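Local structure of serine acetyltransferase (Entamoeba histolytica, 3Q1X) at residues A[40-45]-A[132-137]. The protein probably transfers an acetyl group to the side-chain hydroxyl of L-serine, a step in cysteine biosynthesis, and binds L-serine. Numbering follows the deposited sequence.
Sequences KLRKIF and AVIVYR
Arg-42 reaches from its helix to Ile-134 and also makes a polar link to the same partner helix. Its NH1 is hydrogen-bonded to OE1 of Gln-131, the residue just before 132-137. Its aliphatic part lies by Ile-134, with CG 4.4 Å from Ile-134 CD1. CD1 of Ile-134 is anti to CA (chi2 175°), which carries it out to Arg-42 CG.

The contact between 40-45 and 132-137 themselves is apolar. Its centre is the pair Leu-41 and Ile-134, whose side chains pass each other in opposite directions. The Ile-134 methyl CG2 sits 3.7 Å from Leu-41 CB and 4.1 Å from Leu-41 CD1. CG of Leu-41 is anti to the carbonyl carbon (chi1 -72°), and from there CD1 lies against the backbone of the other helix, 4.0 Å from Ile-134 O and 4.3 Å from Val-135 CA. Phe-45, one turn after Leu-41, presents the edge of its ring. Ile-134 CG2 lies near the ring plane, 4.4 Å from Phe-45 CD2. The branched Ile-134 thus meets three residues of the first helix.

The helix axes run almost perpendicular, at 92°, and approach to 10.3 Å. This limits the contact to a short patch of buried side chains. It joins helices 36-45 and 128-144 in the helical part of the chain. Helix 59-79 packs on Leu-41 through Leu-68, and helix 82-113 meets Phe-45 through Leu-103. Helix 150-162 covers Val-135 with Met-154 and Val-158. On the far side of helix 128-144, Tyr-136 bonds to Ala-170 O and Arg-137 to Ile-172 O and Lys-173 O, tying it to the left-handed beta-helix.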
loop_
_atom_site.group_PDB
_atom_site.type_symbol
_atom_site.label_atom_id
_atom_site.label_comp_id
_atom_site.label_asym_id
_atom_site.label_seq_id
_atom_site.Cartn_x
_atom_site.Cartn_y
_atom_site.Cartn_z
ATOM N N LYS A 40 17.411 9.417 -4.139
ATOM C CA LYS A 40 18.249 10.468 -4.707
ATOM C C LYS A 40 17.673 11.863 -4.494
ATOM O O LYS A 40 18.386 12.760 -4.062
ATOM C CB LYS A 40 18.547 10.196 -6.188
ATOM C CG LYS A 40 19.520 9.032 -6.431
ATOM C CD LYS A 40 20.633 9.028 -5.390
ATOM C CE LYS A 40 21.658 7.936 -5.627
ATOM N NZ LYS A 40 22.382 7.652 -4.356
ATOM N N LEU A 41 16.381 12.039 -4.770
ATOM C CA LEU A 41 15.759 13.354 -4.668
ATOM C C LEU A 41 15.684 13.846 -3.221
ATOM O O LEU A 41 15.791 15.051 -2.967
ATOM C CB LEU A 41 14.379 13.374 -5.326
ATOM C CG LEU A 41 14.298 13.324 -6.854
ATOM C CD1 LEU A 41 12.902 12.932 -7.307
ATOM C CD2 LEU A 41 14.703 14.660 -7.468
ATOM N N ARG A 42 15.517 12.908 -2.287
ATOM C CA ARG A 42 15.565 13.224 -0.850
ATOM C C ARG A 42 16.906 13.883 -0.473
ATOM O O ARG A 42 16.927 14.902 0.217
ATOM C CB ARG A 42 15.251 11.982 0.020
ATOM C CG ARG A 42 13.801 11.457 -0.149
ATOM C CD ARG A 42 13.111 10.821 1.074
ATOM N NE ARG A 42 13.692 9.559 1.517
ATOM C CZ ARG A 42 13.085 8.608 2.242
ATOM N NH1 ARG A 42 11.801 8.674 2.609
ATOM N NH2 ARG A 42 13.780 7.544 2.585
ATOM N N LYS A 43 18.008 13.314 -0.964
ATOM C CA LYS A 43 19.358 13.814 -0.678
ATOM C C LYS A 43 19.610 15.167 -1.329
ATOM O O LYS A 43 20.205 16.063 -0.717
ATOM C CB LYS A 43 20.424 12.806 -1.128
ATOM C CG LYS A 43 20.519 11.585 -0.225
ATOM C CD LYS A 43 21.659 10.656 -0.609
ATOM C CE LYS A 43 21.922 9.664 0.514
ATOM N NZ LYS A 43 22.633 8.447 0.047
ATOM N N ILE A 44 19.141 15.305 -2.568
ATOM C CA ILE A 44 19.328 16.516 -3.368
ATOM C C ILE A 44 18.585 17.722 -2.787
ATOM O O ILE A 44 19.158 18.808 -2.648
ATOM C CB ILE A 44 18.874 16.269 -4.831
ATOM C CG1 ILE A 44 19.731 15.165 -5.480
ATOM C CG2 ILE A 44 18.907 17.564 -5.645
ATOM C CD1 ILE A 44 19.157 14.590 -6.774
ATOM N N PHE A 45 17.310 17.527 -2.456
ATOM C CA PHE A 45 16.467 18.612 -1.954
ATOM C C PHE A 45 16.608 18.896 -0.465
ATOM O O PHE A 45 16.509 20.049 -0.057
ATOM C CB PHE A 45 14.991 18.360 -2.282
ATOM C CG PHE A 45 14.648 18.511 -3.740
ATOM C CD1 PHE A 45 15.106 19.601 -4.482
ATOM C CD2 PHE A 45 13.831 17.573 -4.365
ATOM C CE1 PHE A 45 14.774 19.735 -5.837
ATOM C CE2 PHE A 45 13.481 17.704 -5.708
ATOM C CZ PHE A 45 13.954 18.785 -6.447
ATOM N N ALA A 132 5.581 11.246 -1.939
ATOM C CA ALA A 132 4.888 11.130 -3.214
ATOM C C ALA A 132 5.046 12.407 -4.042
ATOM O O ALA A 132 5.368 12.351 -5.222
ATOM C CB ALA A 132 3.421 10.855 -2.969
ATOM N N VAL A 133 4.822 13.556 -3.407
ATOM C CA VAL A 133 4.878 14.833 -4.117
ATOM C C VAL A 133 6.278 15.168 -4.631
ATOM O O VAL A 133 6.393 15.734 -5.714
ATOM C CB VAL A 133 4.238 16.017 -3.313
ATOM C CG1 VAL A 133 2.754 15.766 -3.084
ATOM C CG2 VAL A 133 4.949 16.276 -2.025
ATOM N N ILE A 134 7.316 14.795 -3.872
ATOM C CA ILE A 134 8.714 14.928 -4.303
ATOM C C ILE A 134 8.943 14.260 -5.652
ATOM O O ILE A 134 9.514 14.852 -6.566
ATOM C CB ILE A 134 9.698 14.302 -3.286
ATOM C CG1 ILE A 134 9.783 15.118 -1.997
ATOM C CG2 ILE A 134 11.084 14.160 -3.884
ATOM C CD1 ILE A 134 10.654 14.463 -0.911
ATOM N N VAL A 135 8.506 13.010 -5.754
ATOM C CA VAL A 135 8.694 12.243 -6.968
ATOM C C VAL A 135 7.729 12.750 -8.043
ATOM O O VAL A 135 8.131 12.946 -9.183
ATOM C CB VAL A 135 8.574 10.733 -6.702
ATOM C CG1 VAL A 135 8.731 9.951 -7.980
ATOM C CG2 VAL A 135 9.614 10.284 -5.653
ATOM N N TYR A 136 6.473 13.016 -7.673
ATOM C CA TYR A 136 5.510 13.560 -8.633
ATOM C C TYR A 136 6.013 14.816 -9.367
ATOM O O TYR A 136 5.818 14.957 -10.581
ATOM C CB TYR A 136 4.150 13.882 -7.991
ATOM C CG TYR A 136 3.421 14.946 -8.792
ATOM C CD1 TYR A 136 2.759 14.625 -9.983
ATOM C CD2 TYR A 136 3.475 16.291 -8.408
ATOM C CE1 TYR A 136 2.139 15.624 -10.754
ATOM C CE2 TYR A 136 2.866 17.289 -9.173
ATOM C CZ TYR A 136 2.204 16.948 -10.338
ATOM O OH TYR A 136 1.608 17.940 -11.090
ATOM N N ARG A 137 6.649 15.725 -8.635
ATOM C CA ARG A 137 7.014 16.998 -9.240
ATOM C C ARG A 137 8.071 16.809 -10.324
ATOM O O ARG A 137 8.099 17.544 -11.326
ATOM C CB ARG A 137 7.409 18.024 -8.173
ATOM C CG ARG A 137 6.194 18.436 -7.326
ATOM C CD ARG A 137 6.306 19.842 -6.749
ATOM N NE ARG A 137 5.195 20.141 -5.840
ATOM C CZ ARG A 137 3.986 20.531 -6.236
ATOM N NH1 ARG A 137 3.719 20.692 -7.535
ATOM N NH2 ARG A 137 3.047 20.776 -5.335
#